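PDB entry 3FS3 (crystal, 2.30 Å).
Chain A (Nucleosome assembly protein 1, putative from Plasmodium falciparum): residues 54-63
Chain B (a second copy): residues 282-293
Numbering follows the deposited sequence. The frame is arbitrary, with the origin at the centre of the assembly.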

# COMPACT_ATOMS: atom_id res chain seq x y z
N THR A 54 1.91 24.98 25.71
CA THR A 54 2.57 23.79 25.20
C THR A 54 1.78 23.21 24.02
O THR A 54 2.36 22.80 23.02
N LEU A 55 0.46 23.20 24.16
CA LEU A 55 -0.41 22.68 23.12
C LEU A 55 -0.31 23.54 21.85
O LEU A 55 -0.29 23.01 20.74
N LYS A 56 -0.26 24.86 22.03
CA LYS A 56 -0.16 25.76 20.89
C LYS A 56 1.15 25.52 20.16
O LYS A 56 1.19 25.50 18.94
N LYS A 57 2.23 25.33 20.92
CA LYS A 57 3.52 25.08 20.30
C LYS A 57 3.47 23.81 19.46
O LYS A 57 3.97 23.78 18.33
N LEU A 58 2.84 22.76 20.00
CA LEU A 58 2.72 21.49 19.28
C LEU A 58 1.93 21.67 17.97
O LEU A 58 2.30 21.08 16.95
N LYS A 59 0.86 22.45 18.00
CA LYS A 59 0.08 22.67 16.78
C LYS A 59 0.97 23.40 15.78
O LYS A 59 0.93 23.13 14.58
N LEU A 60 1.78 24.32 16.29
CA LEU A 60 2.70 25.07 15.43
C LEU A 60 3.62 24.05 14.76
O LEU A 60 3.75 24.05 13.53
N TYR A 61 4.24 23.17 15.55
CA TYR A 61 5.13 22.16 14.99
C TYR A 61 4.38 21.24 14.04
O TYR A 61 4.91 20.85 13.00
N GLN A 62 3.14 20.90 14.38
CA GLN A 62 2.36 20.01 13.52
C GLN A 62 2.09 20.70 12.18
O GLN A 62 2.08 20.05 11.13
N LYS A 63 1.87 22.01 12.22
CA LYS A 63 1.63 22.78 11.01
C LYS A 63 2.88 22.70 10.15
O LYS A 63 2.80 22.62 8.93
N ILE B 282 2.76 8.96 15.16
CA ILE B 282 3.98 9.76 15.15
C ILE B 282 3.92 10.99 14.23
O ILE B 282 4.30 12.09 14.64
N PRO B 283 3.43 10.84 12.99
CA PRO B 283 3.38 12.02 12.12
C PRO B 283 2.33 13.08 12.48
O PRO B 283 2.52 14.28 12.22
N TYR B 284 1.23 12.64 13.11
CA TYR B 284 0.12 13.52 13.46
C TYR B 284 -0.32 13.46 14.93
O TYR B 284 -1.49 13.69 15.24
N ALA B 285 0.61 13.17 15.83
CA ALA B 285 0.30 13.03 17.25
C ALA B 285 -0.68 14.01 17.87
O ALA B 285 -1.74 13.60 18.36
N VAL B 286 -0.33 15.29 17.86
CA VAL B 286 -1.18 16.28 18.49
C VAL B 286 -2.60 16.32 17.94
O VAL B 286 -3.53 16.58 18.69
N ASP B 287 -2.77 16.05 16.65
CA ASP B 287 -4.10 16.05 16.05
C ASP B 287 -4.93 14.89 16.57
O ASP B 287 -6.16 14.97 16.63
N TYR B 288 -4.27 13.79 16.92
CA TYR B 288 -4.98 12.67 17.50
C TYR B 288 -5.33 13.08 18.93
O TYR B 288 -6.46 12.90 19.38
N TYR B 289 -4.35 13.65 19.64
CA TYR B 289 -4.59 14.10 21.00
C TYR B 289 -5.86 14.95 21.01
O TYR B 289 -6.77 14.70 21.80
N LEU B 290 -5.92 15.95 20.12
CA LEU B 290 -7.08 16.84 20.02
C LEU B 290 -8.30 16.12 19.45
O LEU B 290 -9.41 16.65 19.51
N GLY B 291 -8.10 14.93 18.90
CA GLY B 291 -9.20 14.16 18.34
C GLY B 291 -9.85 14.77 17.11
O GLY B 291 -11.03 14.53 16.85
N ILE B 292 -9.09 15.54 16.35
CA ILE B 292 -9.64 16.16 15.16
C ILE B 292 -9.37 15.39 13.87
O ILE B 292 -9.34 15.97 12.79
N ILE B 293 -9.18 14.09 13.98
CA ILE B 293 -8.93 13.28 12.79
C ILE B 293 -10.05 12.28 12.50
O ILE B 293 -10.57 12.31 11.36

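What fills the centre of the contact? B:Val286 does, its CA-to-CB bond directed toward the helix of chain A and its chi1 in the p well at 72°. Its side chain sits as a knob in a hole formed by A:Leu55, A:Leu58, A:Lys59 and A:Gln62, residues spaced so that they line one side of a regular helix. B:Val286 CG2 lies 3.8 Å from A:Leu55 CD1 and 3.9 Å from A:Leu58 CB, and B:Val286 CG1 lies 3.5 Å from A:Gln62 CB; A:Lys59 CD is 3.6 Å from both B:Val286 CG1 and B:Val286 CG2. The backbones come close here, with A:Leu58 CA 6.6 Å from B:Val286 CA.

How does A:Leu55 extend this apolar core? It points toward chain B with chi1 t and chi2 p, a rotamer that spreads its methyls over several partners. A:Leu55 CD1, already against the valine, also packs 3.8 Å from B:Tyr289 CE2, approaching that ring obliquely; the tyrosine itself points toward chain A with chi1 t. A:Leu55 CD2 meets B:Leu290 CD2 at 3.9 Å. B:Leu290, with chi1 m and chi2 t, adds to the apolar surface just before B:Gly291, which takes a positive phi in a Schellman motif.

How does a lysine serve both the apolar surface and the polar edge? The CA-to-CB bond of A:Lys59 points sideways, but four successive m torsions fold the chain so that its end comes nearer to chain B. Its aliphatic part packs along the way: A:Lys59 CD is 3.5 Å from B:Leu290 CD1. Beyond it, A:Lys59 NZ forms a salt bridge with B:Asp287 OD1 at 3.5 Å, and the same amine lies 4.1 Å from B:Ile292 CD1. B:Asp287, chi1 m, also starts sideways and brings its carboxylate nearer; its OD2 is hydrogen-bonded elsewhere in the structure.

What does A:Gln62 do at the other polar site? It points toward chain B with chi1 t and chi2 p, and its side chain is a knob among B:Tyr284, B:Ala285, B:Val286 and B:Asp287. Its aliphatic part joins the packing, with A:Gln62 CG 3.8 Å from B:Asp287 OD2, and its amide group reaches the backbone of B:Pro283 and the edge of the B:Tyr284 ring. The amide is probably turned over in the model, so its polar pairing with the B:Pro283 carbonyl remains open.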

# COMPACT_ATOMS: atom_id res chain seq x y z
CB THR A 54 2.69 22.73 26.30
OG1 THR A 54 3.63 23.18 27.28
CG2 THR A 54 3.15 21.39 25.71
CB LEU A 55 -1.86 22.63 23.61
CG LEU A 55 -2.85 21.97 22.66
CD1 LEU A 55 -2.43 20.53 22.42
CD2 LEU A 55 -4.26 22.01 23.25
CB LYS A 56 -0.24 27.23 21.34
CG LYS A 56 -1.43 27.53 22.24
CD LYS A 56 -2.75 27.09 21.63
CE LYS A 56 -3.80 26.86 22.71
NZ LYS A 56 -3.93 28.03 23.63
CB LYS A 57 4.61 24.99 21.36
CG LYS A 57 4.96 26.34 21.99
CD LYS A 57 5.87 26.18 23.21
CE LYS A 57 7.22 25.57 22.85
NZ LYS A 57 8.07 25.35 24.07
CB LEU A 58 2.03 20.43 20.16
CG LEU A 58 2.94 19.54 21.01
CD1 LEU A 58 3.93 20.39 21.78
CD2 LEU A 58 2.09 18.70 21.96
CB LYS A 59 -1.18 23.49 17.06
CG LYS A 59 -2.27 22.74 17.83
CD LYS A 59 -2.47 21.31 17.30
CE LYS A 59 -2.75 21.26 15.79
NZ LYS A 59 -4.09 21.80 15.42
CB LEU A 60 3.52 26.05 16.26
CG LEU A 60 4.40 27.00 15.44
CD1 LEU A 60 3.49 27.94 14.65
CD2 LEU A 60 5.32 27.79 16.35
CB TYR A 61 5.79 21.31 16.08
CG TYR A 61 6.48 22.10 17.18
CD1 TYR A 61 7.17 23.28 16.90
CD2 TYR A 61 6.42 21.67 18.50
CE1 TYR A 61 7.78 24.01 17.92
CE2 TYR A 61 7.02 22.38 19.52
CZ TYR A 61 7.70 23.55 19.23
OH TYR A 61 8.25 24.28 20.25
CB GLN A 62 1.03 19.64 14.17
CG GLN A 62 0.24 18.65 13.33
CD GLN A 62 0.98 17.33 13.15
OE1 GLN A 62 1.09 16.80 12.04
NE2 GLN A 62 1.50 16.79 14.25
CB LYS A 63 1.33 24.24 11.35
CG LYS A 63 1.28 25.15 10.13
CD LYS A 63 0.28 24.63 9.09
CE LYS A 63 0.30 25.46 7.82
NZ LYS A 63 -0.70 24.97 6.83
CB ILE B 282 5.19 8.85 14.79
CG1 ILE B 282 5.42 7.85 15.93
CG2 ILE B 282 6.42 9.68 14.53
CD1 ILE B 282 6.53 6.85 15.67
CB PRO B 283 3.11 11.42 10.73
CG PRO B 283 3.65 10.00 10.84
CD PRO B 283 3.19 9.60 12.23
CB TYR B 284 -1.09 13.15 12.60
CG TYR B 284 -0.76 12.81 11.16
CD1 TYR B 284 -0.08 13.71 10.34
CD2 TYR B 284 -1.14 11.58 10.61
CE1 TYR B 284 0.22 13.40 9.02
CE2 TYR B 284 -0.85 11.27 9.29
CZ TYR B 284 -0.17 12.18 8.50
OH TYR B 284 0.12 11.88 7.19
CB ALA B 285 1.58 13.03 18.06
CB VAL B 286 -0.56 17.71 18.42
CG1 VAL B 286 -0.63 18.27 16.99
CG2 VAL B 286 -1.29 18.62 19.40
CB ASP B 287 -4.01 16.03 14.53
CG ASP B 287 -3.67 17.39 13.96
OD1 ASP B 287 -3.76 18.39 14.71
OD2 ASP B 287 -3.33 17.48 12.76
CB TYR B 288 -4.12 11.40 17.49
CG TYR B 288 -4.28 10.62 16.21
CD1 TYR B 288 -5.47 9.93 15.94
CD2 TYR B 288 -3.28 10.62 15.25
CE1 TYR B 288 -5.65 9.26 14.73
CE2 TYR B 288 -3.45 9.95 14.03
CZ TYR B 288 -4.63 9.27 13.78
OH TYR B 288 -4.79 8.63 12.58
CB TYR B 289 -3.41 14.93 21.50
CG TYR B 289 -3.67 15.67 22.79
CD1 TYR B 289 -3.40 15.08 24.03
CD2 TYR B 289 -4.20 16.96 22.78
CE1 TYR B 289 -3.65 15.76 25.22
CE2 TYR B 289 -4.45 17.65 23.96
CZ TYR B 289 -4.17 17.05 25.18
OH TYR B 289 -4.40 17.76 26.34
CB LEU B 290 -6.76 18.04 19.11
CG LEU B 290 -5.79 19.11 19.62
CD1 LEU B 290 -5.54 20.15 18.55
CD2 LEU B 290 -6.37 19.77 20.87
CB ILE B 292 -9.10 17.60 15.00
CG1 ILE B 292 -7.58 17.60 14.85
CG2 ILE B 292 -9.49 18.42 16.22
CD1 ILE B 292 -6.98 18.99 14.71
CB ILE B 293 -7.58 12.52 12.91
CG1 ILE B 293 -6.43 13.53 12.88
CG2 ILE B 293 -7.42 11.53 11.76
CD1 ILE B 293 -5.05 12.91 12.77